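Local coordinates for protein nitrilotriacetate monooxygenase (Burkholderia pseudomallei, PDB 3SDO) that probably acts as a flavin-dependent monooxygenase of the bacterial luciferase-like family, using FMN and molecular oxygen to oxidise its substrate, at residues Trp165-Leu173 with Phe182-Arg190; Gln17-Trp26 with Ser69-Phe77. All coordinates share one frame; numbering follows the deposited sequence.

Interaction 1 (Trp165-Leu173 with Phe182-Arg190)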
# COMPACT_ATOMS: atom_id res chain seq x y z
N TRP A 165 15.96 -7.38 -4.11
CA TRP A 165 15.41 -7.22 -5.46
C TRP A 165 16.23 -7.94 -6.52
O TRP A 165 15.76 -8.11 -7.63
CB TRP A 165 15.25 -5.74 -5.85
CG TRP A 165 14.08 -5.05 -5.20
CD1 TRP A 165 12.93 -5.64 -4.72
CD2 TRP A 165 13.94 -3.64 -4.97
NE1 TRP A 165 12.09 -4.67 -4.20
CE2 TRP A 165 12.68 -3.44 -4.34
CE3 TRP A 165 14.74 -2.52 -5.21
CZ2 TRP A 165 12.23 -2.18 -3.97
CZ3 TRP A 165 14.28 -1.25 -4.84
CH2 TRP A 165 13.04 -1.09 -4.24
N ASP A 166 17.47 -8.32 -6.21
CA ASP A 166 18.25 -9.11 -7.16
C ASP A 166 18.24 -10.61 -6.85
O ASP A 166 19.07 -11.35 -7.38
CB ASP A 166 19.68 -8.54 -7.26
CG ASP A 166 19.74 -7.23 -8.07
OD1 ASP A 166 18.70 -6.84 -8.67
OD2 ASP A 166 20.83 -6.60 -8.15
N SER A 167 17.27 -11.06 -6.05
CA SER A 167 17.17 -12.48 -5.68
C SER A 167 17.03 -13.38 -6.89
O SER A 167 17.70 -14.42 -6.98
CB SER A 167 15.97 -12.73 -4.76
OG SER A 167 16.11 -12.08 -3.52
N TRP A 168 16.18 -12.95 -7.82
CA TRP A 168 15.76 -13.76 -8.98
C TRP A 168 16.30 -13.20 -10.29
O TRP A 168 15.85 -12.15 -10.73
CB TRP A 168 14.23 -13.77 -9.05
CG TRP A 168 13.60 -14.64 -7.99
CD1 TRP A 168 13.11 -14.24 -6.77
CD2 TRP A 168 13.36 -16.03 -8.08
NE1 TRP A 168 12.63 -15.32 -6.09
CE2 TRP A 168 12.76 -16.43 -6.87
CE3 TRP A 168 13.63 -16.99 -9.06
CZ2 TRP A 168 12.41 -17.74 -6.62
CZ3 TRP A 168 13.28 -18.29 -8.81
CH2 TRP A 168 12.69 -18.66 -7.60
N ASP A 169 17.24 -13.89 -10.93
CA ASP A 169 17.68 -13.43 -12.24
C ASP A 169 16.47 -13.29 -13.16
O ASP A 169 15.50 -14.04 -13.04
CB ASP A 169 18.66 -14.40 -12.93
CG ASP A 169 20.00 -14.54 -12.22
OD1 ASP A 169 20.32 -13.78 -11.26
OD2 ASP A 169 20.75 -15.42 -12.67
N ASP A 170 16.55 -12.36 -14.09
CA ASP A 170 15.44 -12.07 -15.01
C ASP A 170 14.97 -13.34 -15.77
O ASP A 170 13.79 -13.46 -16.12
CB ASP A 170 15.85 -10.99 -16.01
CG ASP A 170 16.08 -9.64 -15.35
OD1 ASP A 170 15.47 -9.37 -14.28
OD2 ASP A 170 16.87 -8.83 -15.93
N ASP A 171 15.87 -14.29 -15.97
CA ASP A 171 15.58 -15.51 -16.74
C ASP A 171 15.52 -16.79 -15.88
O ASP A 171 15.55 -17.90 -16.41
CB ASP A 171 16.61 -15.66 -17.89
CG ASP A 171 18.08 -15.61 -17.41
OD1 ASP A 171 18.37 -15.41 -16.21
OD2 ASP A 171 18.97 -15.76 -18.26
N ALA A 172 15.36 -16.64 -14.56
CA ALA A 172 15.46 -17.76 -13.63
C ALA A 172 14.27 -18.68 -13.71
O ALA A 172 14.40 -19.89 -13.46
CB ALA A 172 15.63 -17.27 -12.18
N LEU A 173 13.10 -18.14 -14.03
CA LEU A 173 11.85 -18.90 -13.96
C LEU A 173 11.57 -19.59 -15.29
O LEU A 173 10.92 -19.04 -16.19
CB LEU A 173 10.68 -18.00 -13.53
CG LEU A 173 10.78 -17.54 -12.07
CD1 LEU A 173 9.79 -16.41 -11.80
CD2 LEU A 173 10.51 -18.71 -11.14
N PHE A 182 10.95 -26.06 -12.81
CA PHE A 182 10.24 -24.81 -12.65
C PHE A 182 11.19 -23.61 -12.73
O PHE A 182 10.84 -22.57 -13.31
CB PHE A 182 9.50 -24.81 -11.33
CG PHE A 182 8.64 -23.60 -11.11
CD1 PHE A 182 9.02 -22.61 -10.22
CD2 PHE A 182 7.46 -23.45 -11.81
CE1 PHE A 182 8.23 -21.51 -10.01
CE2 PHE A 182 6.66 -22.33 -11.62
CZ PHE A 182 7.04 -21.37 -10.73
N PHE A 183 12.38 -23.73 -12.15
CA PHE A 183 13.37 -22.66 -12.18
C PHE A 183 14.80 -23.21 -12.16
O PHE A 183 15.00 -24.36 -11.78
CB PHE A 183 13.17 -21.72 -10.99
CG PHE A 183 13.67 -22.27 -9.67
CD1 PHE A 183 13.05 -23.35 -9.07
CD2 PHE A 183 14.75 -21.70 -9.03
CE1 PHE A 183 13.51 -23.85 -7.83
CE2 PHE A 183 15.20 -22.20 -7.81
CZ PHE A 183 14.58 -23.29 -7.22
N ASP A 184 15.76 -22.38 -12.56
CA ASP A 184 17.19 -22.72 -12.52
C ASP A 184 17.72 -22.29 -11.16
O ASP A 184 17.72 -21.10 -10.84
CB ASP A 184 17.93 -22.03 -13.66
CG ASP A 184 19.44 -22.38 -13.71
OD1 ASP A 184 19.98 -22.98 -12.75
OD2 ASP A 184 20.08 -22.01 -14.71
N PRO A 185 18.15 -23.25 -10.32
CA PRO A 185 18.57 -22.94 -8.94
C PRO A 185 19.77 -22.01 -8.85
O PRO A 185 19.92 -21.28 -7.87
CB PRO A 185 18.94 -24.30 -8.36
CG PRO A 185 18.37 -25.34 -9.31
CD PRO A 185 18.27 -24.69 -10.64
N ASP A 186 20.63 -22.06 -9.87
CA ASP A 186 21.79 -21.20 -9.92
C ASP A 186 21.46 -19.78 -10.32
O ASP A 186 22.35 -18.93 -10.30
CB ASP A 186 22.82 -21.76 -10.88
CG ASP A 186 23.46 -23.04 -10.37
OD1 ASP A 186 23.26 -23.39 -9.18
OD2 ASP A 186 24.17 -23.69 -11.15
N LYS A 187 20.19 -19.51 -10.64
CA LYS A 187 19.74 -18.14 -10.95
C LYS A 187 18.86 -17.52 -9.84
O LYS A 187 18.19 -16.50 -10.08
CB LYS A 187 18.99 -18.13 -12.29
CG LYS A 187 19.85 -18.61 -13.45
CD LYS A 187 19.12 -18.52 -14.78
CE LYS A 187 20.04 -18.85 -15.95
NZ LYS A 187 19.18 -19.18 -17.13
N LEU A 188 18.85 -18.16 -8.67
CA LEU A 188 18.22 -17.67 -7.43
C LEU A 188 19.32 -17.47 -6.42
O LEU A 188 20.14 -18.37 -6.23
CB LEU A 188 17.25 -18.69 -6.88
CG LEU A 188 16.67 -18.45 -5.47
CD1 LEU A 188 15.90 -17.14 -5.41
CD2 LEU A 188 15.77 -19.62 -5.03
N HIS A 189 19.33 -16.31 -5.77
CA HIS A 189 20.46 -15.91 -4.93
C HIS A 189 19.99 -15.59 -3.53
O HIS A 189 19.01 -14.86 -3.35
CB HIS A 189 21.15 -14.67 -5.51
CG HIS A 189 21.53 -14.81 -6.95
ND1 HIS A 189 22.76 -15.31 -7.34
CD2 HIS A 189 20.84 -14.56 -8.09
CE1 HIS A 189 22.81 -15.35 -8.67
NE2 HIS A 189 21.66 -14.90 -9.14
N ARG A 190 20.69 -16.14 -2.54
CA ARG A 190 20.53 -15.71 -1.15
C ARG A 190 21.24 -14.37 -0.94
O ARG A 190 22.19 -14.06 -1.65
CB ARG A 190 21.11 -16.75 -0.20
CG ARG A 190 20.20 -17.91 0.09
CD ARG A 190 20.52 -18.50 1.46
NE ARG A 190 21.94 -18.80 1.55
CZ ARG A 190 22.58 -19.03 2.69
NH1 ARG A 190 23.90 -19.30 2.64
NH2 ARG A 190 21.95 -18.99 3.86
O HOH W 1 18.50 -12.54 -2.04

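Interaction 2 (Gln17-Trp26 with Ser69-Phe77)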
# COMPACT_ATOMS: atom_id res chain seq x y z
N GLN A 17 -1.31 15.44 -3.46
CA GLN A 17 -1.51 15.60 -2.04
C GLN A 17 -3.00 15.83 -1.76
O GLN A 17 -3.38 16.85 -1.23
CB GLN A 17 -0.68 16.78 -1.54
CG GLN A 17 -0.48 16.86 -0.04
CD GLN A 17 0.58 15.89 0.47
OE1 GLN A 17 0.75 14.81 -0.07
NE2 GLN A 17 1.25 16.26 1.56
N GLY A 18 -3.81 14.84 -2.12
CA GLY A 18 -5.25 14.94 -1.97
C GLY A 18 -5.75 16.22 -2.58
O GLY A 18 -5.43 16.53 -3.73
N ALA A 19 -6.45 17.00 -1.78
CA ALA A 19 -7.02 18.28 -2.20
C ALA A 19 -6.02 19.26 -2.76
O ALA A 19 -6.37 20.07 -3.63
CB ALA A 19 -7.81 18.93 -1.05
N GLY A 20 -4.79 19.25 -2.25
CA GLY A 20 -3.78 20.16 -2.74
C GLY A 20 -2.61 20.33 -1.80
O GLY A 20 -2.67 19.92 -0.64
N ALA A 21 -1.55 20.93 -2.31
CA ALA A 21 -0.36 21.23 -1.51
C ALA A 21 -0.67 22.29 -0.46
O ALA A 21 -0.03 22.33 0.60
CB ALA A 21 0.79 21.68 -2.39
N ASN A 22 -1.65 23.16 -0.74
CA ASN A 22 -2.10 24.12 0.26
C ASN A 22 -2.91 23.38 1.34
O ASN A 22 -3.83 22.61 1.03
CB ASN A 22 -2.92 25.25 -0.38
CG ASN A 22 -3.34 26.31 0.63
OD1 ASN A 22 -4.15 26.05 1.52
ND2 ASN A 22 -2.75 27.50 0.53
N MET A 23 -2.57 23.61 2.60
CA MET A 23 -3.16 22.87 3.70
C MET A 23 -4.69 22.99 3.73
O MET A 23 -5.37 22.08 4.20
CB MET A 23 -2.54 23.29 5.05
CG MET A 23 -2.90 24.68 5.56
SD MET A 23 -2.41 25.02 7.29
CE MET A 23 -0.79 24.23 7.33
N ASN A 24 -5.21 24.12 3.24
CA ASN A 24 -6.65 24.40 3.23
C ASN A 24 -7.34 24.20 1.87
O ASN A 24 -8.44 24.69 1.65
CB ASN A 24 -6.90 25.79 3.78
CG ASN A 24 -6.79 25.84 5.33
OD1 ASN A 24 -6.58 24.81 6.00
ND2 ASN A 24 -6.91 27.04 5.89
N ALA A 25 -6.71 23.41 1.01
CA ALA A 25 -7.22 23.18 -0.34
C ALA A 25 -8.59 22.48 -0.34
O ALA A 25 -9.35 22.60 -1.31
CB ALA A 25 -6.19 22.37 -1.17
N TRP A 26 -8.91 21.76 0.74
CA TRP A 26 -10.22 21.08 0.85
C TRP A 26 -11.40 22.05 0.76
O TRP A 26 -12.54 21.63 0.52
CB TRP A 26 -10.35 20.29 2.17
CG TRP A 26 -10.42 21.13 3.42
CD1 TRP A 26 -9.36 21.61 4.15
CD2 TRP A 26 -11.61 21.56 4.10
NE1 TRP A 26 -9.81 22.34 5.23
CE2 TRP A 26 -11.19 22.32 5.23
CE3 TRP A 26 -12.97 21.38 3.87
CZ2 TRP A 26 -12.09 22.89 6.12
CZ3 TRP A 26 -13.88 21.98 4.76
CH2 TRP A 26 -13.43 22.71 5.87
N SER A 69 -2.70 18.71 13.42
CA SER A 69 -2.20 18.34 12.08
C SER A 69 -3.07 18.98 11.00
O SER A 69 -4.28 19.18 11.20
CB SER A 69 -2.22 16.82 11.89
OG SER A 69 -1.42 16.15 12.86
N ALA A 70 -2.46 19.27 9.85
CA ALA A 70 -3.18 19.85 8.72
C ALA A 70 -4.16 18.79 8.16
O ALA A 70 -3.96 17.58 8.34
CB ALA A 70 -2.19 20.32 7.64
N PRO A 71 -5.26 19.25 7.51
CA PRO A 71 -6.26 18.33 6.98
C PRO A 71 -5.71 17.08 6.28
O PRO A 71 -6.16 15.98 6.58
CB PRO A 71 -7.05 19.21 6.01
CG PRO A 71 -7.05 20.54 6.72
CD PRO A 71 -5.68 20.65 7.36
N HIS A 72 -4.76 17.24 5.38
CA HIS A 72 -4.28 16.07 4.61
C HIS A 72 -3.53 15.05 5.50
O HIS A 72 -3.60 13.82 5.27
CB HIS A 72 -3.39 16.48 3.41
CG HIS A 72 -3.02 15.31 2.56
ND1 HIS A 72 -3.90 14.75 1.66
CD2 HIS A 72 -1.90 14.55 2.51
CE1 HIS A 72 -3.33 13.70 1.08
NE2 HIS A 72 -2.12 13.56 1.58
N PHE A 73 -2.86 15.56 6.52
CA PHE A 73 -2.17 14.71 7.49
C PHE A 73 -3.14 14.02 8.47
O PHE A 73 -2.79 12.98 9.05
CB PHE A 73 -1.13 15.53 8.24
CG PHE A 73 0.09 15.88 7.44
CD1 PHE A 73 0.03 16.79 6.38
CD2 PHE A 73 1.33 15.33 7.77
CE1 PHE A 73 1.19 17.13 5.64
CE2 PHE A 73 2.50 15.66 7.04
CZ PHE A 73 2.42 16.55 5.96
N LEU A 74 -4.33 14.58 8.66
CA LEU A 74 -5.34 13.97 9.54
C LEU A 74 -5.95 12.70 8.93
O LEU A 74 -6.33 11.78 9.64
CB LEU A 74 -6.46 14.97 9.88
CG LEU A 74 -6.11 16.11 10.83
CD1 LEU A 74 -7.20 17.18 10.80
CD2 LEU A 74 -5.89 15.60 12.26
N ASN A 75 -6.03 12.64 7.61
CA ASN A 75 -6.67 11.52 6.92
C ASN A 75 -6.21 11.47 5.48
O ASN A 75 -6.44 12.40 4.69
CB ASN A 75 -8.21 11.65 6.98
CG ASN A 75 -8.89 10.42 7.58
OD1 ASN A 75 -9.51 9.61 6.87
ND2 ASN A 75 -8.80 10.30 8.88
N ARG A 76 -5.54 10.38 5.15
CA ARG A 76 -4.97 10.16 3.84
C ARG A 76 -4.92 8.67 3.58
O ARG A 76 -5.03 7.87 4.53
CB ARG A 76 -3.54 10.74 3.76
CG ARG A 76 -2.58 10.18 4.79
CD ARG A 76 -1.36 11.10 5.10
NE ARG A 76 -0.54 11.37 3.92
CZ ARG A 76 0.38 12.34 3.83
NH1 ARG A 76 1.02 12.51 2.69
NH2 ARG A 76 0.64 13.17 4.84
N PHE A 77 -4.74 8.29 2.31
CA PHE A 77 -4.55 6.91 1.93
C PHE A 77 -3.15 6.47 2.31
O PHE A 77 -2.25 7.30 2.53
CB PHE A 77 -4.82 6.68 0.43
CG PHE A 77 -6.28 6.73 0.05
CD1 PHE A 77 -7.17 5.76 0.52
CD2 PHE A 77 -6.77 7.73 -0.77
CE1 PHE A 77 -8.54 5.81 0.15
CE2 PHE A 77 -8.11 7.77 -1.15
CZ PHE A 77 -9.00 6.81 -0.68
O HOH W 2 2.99 14.39 3.25
O HOH W 3 -3.83 19.63 4.39

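Interaction 1 (Trp165-Leu173 with Phe182-Arg190)
Trp168 and Leu188 form a single beta bridge: Asp169 N donates to Lys187 O (2.9 Å, 166° at the hydrogen) and His189 N to Ser167 O (2.8 Å), while farther along Asp184 N reaches Ala172 O (3.0 Å). Between these bonds a type I turn, Asp169 to Ala172, folds the first segment back, bringing the Ala172 methyl against Lys187 CB. Leu188 CD1 sits over one face of the Trp168 indole, near CE2, a CH-pi contact 3.8 Å from the centroid of the six-membered ring. The same indole turns an edge toward the face of Phe183 in an offset edge-to-face pair, planes 63° apart, and its NE1 is hydrogen-bonded to Leu204 O. Both segments belong to the loop region between helix 150-165 and strand 193-194, at the periphery of the luciferase-like barrel, where Phe182 meets Trp26 of the second subunit edge-to-face. A His-carboxylate bond ties Asp169 to His189: NE2 donates near its ring plane to OD1 (2.7 Å), meeting the carboxylate from above its plane. The extended Lys187 chain carries NZ to a long salt bridge with Asp171 OD2 (3.6 Å). Ser167 OG, hydrogen-bonded to Leu164 O, also accepts from a water that donates to His189 O.

Interaction 2 (Gln17-Trp26 with Ser69-Phe77)
No direct hydrogen bond joins the two segments; instead the amide of Gln17 lies stacked on the imidazole of His72, their planes only 22° apart. The glutamine has CG anti to the backbone N (chi1 -164°) and bends at chi2 (78°), which lays CG over one face of the ring, 3.9 Å from its centroid, and CD 3.5 Å from His72 CD2. Arg76 CB covers the opposite face, sandwiching the imidazole, while His72 ND1 is hydrogen-bonded to Ser36 OG. Two waters supply the polar links. One accepts from Gln17 NE2 and from Arg76 NH1 (2.8 Å); the other donates to Met23 O (2.9 Å) and accepts from His72 N (2.7 Å) in the first turn of helix 71-74. Here the loop that follows strand 11-15 of the TIM-barrel-like fold meets that short helix, beyond strand 56-59, beside the predicted FMN site: Arg76 makes a long, weak ion pair with Asp61, a residue predicted to bind FMN. The backbone at Gly18 passes close to the ring with no side chain between them, its N 3.4 Å from His72 CE1. Toward the helix start, Pro71 CG approaches Trp26 CD1 at 3.6 Å, and the methyl of Ala70 packs on Met23 CB. The carbonyl O of Trp26 accepts from Arg177 of the second subunit.

Interaction 2 is complete well before the chain reaches interaction 1, and both belong to the luciferase-like region. Their centres are about 43 Å apart and their nearest atoms about 18 Å. Interaction 2 joins loop regions following the neighbouring parallel strands 11-15 and 56-59, beside the predicted flavin site, whereas interaction 1 shapes the peripheral excursion between helix 150-165 and the two-stranded antiparallel sheet. Within one chain they do not touch, yet across the dimer they meet: Trp168 and Leu173 pack on Asn75 of the second subunit, and Phe182 on its Pro71. The outlying loop of each subunit thus reaches the region beside the predicted flavin site of its partner.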